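PDB 6BLD: cytochrome P450 268A2 Cyp268A2 from Mycobacterium marinum, which belongs to the cytochrome P450 superfamily of haem-thiolate proteins and holds a protoporphyrin IX iron cofactor in its largely helical fold. Local coordinates for residues V86-V91 with P405-H410. Numbering follows the deposited sequence.
Sequences VLFENV and PGNFVH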
# COMPACT_ATOMS: atom_id res chain seq x y z
N VAL A 86 9.65 -9.57 -0.67
CA VAL A 86 9.55 -8.14 -0.96
C VAL A 86 9.31 -7.30 0.29
O VAL A 86 9.31 -6.07 0.20
CB VAL A 86 8.47 -7.84 -2.01
CG1 VAL A 86 8.80 -8.52 -3.32
CG2 VAL A 86 7.10 -8.28 -1.50
N LEU A 87 9.13 -7.92 1.45
CA LEU A 87 8.84 -7.17 2.67
C LEU A 87 10.13 -6.73 3.36
O LEU A 87 11.13 -7.45 3.34
CB LEU A 87 8.00 -8.02 3.63
CG LEU A 87 6.54 -8.23 3.20
CD1 LEU A 87 5.70 -8.75 4.36
CD2 LEU A 87 5.94 -6.96 2.63
N PHE A 88 10.08 -5.54 3.95
CA PHE A 88 11.23 -4.98 4.65
C PHE A 88 11.61 -5.84 5.86
O PHE A 88 12.75 -6.30 5.98
CB PHE A 88 10.91 -3.54 5.08
CG PHE A 88 12.04 -2.83 5.78
CD1 PHE A 88 13.36 -3.18 5.55
CD2 PHE A 88 11.77 -1.78 6.65
CE1 PHE A 88 14.39 -2.52 6.20
CE2 PHE A 88 12.79 -1.12 7.30
CZ PHE A 88 14.11 -1.48 7.07
N GLU A 89 10.65 -6.05 6.75
CA GLU A 89 10.88 -6.87 7.94
C GLU A 89 10.86 -8.35 7.59
O GLU A 89 10.13 -8.79 6.69
CB GLU A 89 9.83 -6.56 9.00
CG GLU A 89 10.07 -7.21 10.34
CD GLU A 89 9.02 -6.84 11.36
OE1 GLU A 89 8.49 -5.71 11.28
OE2 GLU A 89 8.72 -7.67 12.24
N ASN A 90 11.67 -9.12 8.30
CA ASN A 90 11.67 -10.57 8.14
C ASN A 90 10.38 -11.16 8.70
O ASN A 90 10.07 -10.98 9.88
CB ASN A 90 12.89 -11.18 8.83
CG ASN A 90 14.17 -11.00 8.02
OD1 ASN A 90 14.14 -11.02 6.79
ND2 ASN A 90 15.29 -10.83 8.72
N VAL A 91 9.65 -11.88 7.85
CA VAL A 91 8.35 -12.44 8.21
C VAL A 91 8.41 -13.95 8.01
O VAL A 91 9.03 -14.41 7.04
CB VAL A 91 7.23 -11.81 7.37
CG1 VAL A 91 5.88 -12.46 7.65
CG2 VAL A 91 7.16 -10.30 7.62
N PRO A 405 2.17 2.55 14.45
CA PRO A 405 3.61 2.26 14.36
C PRO A 405 3.88 1.06 13.48
O PRO A 405 3.12 0.08 13.48
CB PRO A 405 4.01 2.00 15.82
CG PRO A 405 2.75 1.57 16.48
CD PRO A 405 1.64 2.32 15.80
N GLY A 406 4.97 1.13 12.73
CA GLY A 406 5.32 0.06 11.82
C GLY A 406 6.25 0.55 10.74
O GLY A 406 6.48 1.75 10.57
N ASN A 407 6.80 -0.41 9.99
CA ASN A 407 7.80 -0.14 8.97
C ASN A 407 7.31 -0.48 7.56
O ASN A 407 8.12 -0.49 6.63
CB ASN A 407 9.08 -0.92 9.27
CG ASN A 407 8.85 -2.41 9.45
OD1 ASN A 407 8.22 -3.06 8.61
ND2 ASN A 407 9.36 -2.97 10.54
N PHE A 408 6.02 -0.75 7.38
CA PHE A 408 5.49 -1.14 6.08
C PHE A 408 4.47 -0.13 5.56
O PHE A 408 4.65 0.41 4.47
CB PHE A 408 4.87 -2.54 6.16
CG PHE A 408 4.38 -3.07 4.84
CD1 PHE A 408 4.99 -2.70 3.65
CD2 PHE A 408 3.30 -3.94 4.78
CE1 PHE A 408 4.54 -3.19 2.43
CE2 PHE A 408 2.84 -4.43 3.57
CZ PHE A 408 3.46 -4.05 2.40
N VAL A 409 3.40 0.13 6.31
CA VAL A 409 2.30 0.97 5.85
C VAL A 409 2.22 2.21 6.74
O VAL A 409 2.27 2.10 7.97
CB VAL A 409 0.96 0.21 5.86
CG1 VAL A 409 -0.20 1.17 5.63
CG2 VAL A 409 0.97 -0.88 4.79
N HIS A 410 2.12 3.38 6.11
CA HIS A 410 1.89 4.65 6.79
C HIS A 410 0.40 4.76 7.06
O HIS A 410 -0.38 5.20 6.21
CB HIS A 410 2.40 5.81 5.94
CG HIS A 410 2.38 7.14 6.63
ND1 HIS A 410 2.17 8.32 5.96
CD2 HIS A 410 2.54 7.47 7.94
CE1 HIS A 410 2.20 9.33 6.82
NE2 HIS A 410 2.43 8.84 8.02
O HOH W 1 8.13 -4.99 6.47
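N407 and E89 carry the polar half of this buried contact. The amide nitrogen ND2 of N407 gives a hydrogen bond to OE1 of E89 at 3.0 Å, fairly straight with an N-H...O angle of 162°. ND2 meets OE1 on the anti side, somewhat out of the carboxylate plane, while OE1 lies close to the amide plane; the two planes are turned 76° apart. The carboxylate is further gripped by W190 NE1, which also binds OE1, and by the backbone N of L52 on OE2, so its rotation is probably fixed. At the oxygen end of the N407 amide, OD1 accepts a hydrogen bond of 2.9 Å from a water whose oxygen in turn accepts one from E89 N at 2.7 Å.

In the P450 fold, 86-91 lies in the loop between strand 80-81 and helix 93-97, probably part of the B-C region, and 405-410 in the loop before the last strand; F408 lines the pocket of the bound (3E,5E)-6,10-dimethylundeca-3,5,9-trien-2-one, and L87 packs on it.

With CG anti to the backbone N (chi1 -176°), F408 presents its far rim to L87, CZ lying 3.8 Å from L87 CD2 in a CH-pi contact. L87 CD2 and V409 CG2 lie over opposite faces, each displaced toward the rim. F88 CD2 touches N407 CB at 3.9 Å, with N407 O at the F88 ring edge; the F88 ring also meets F61 and F335 edge-to-face.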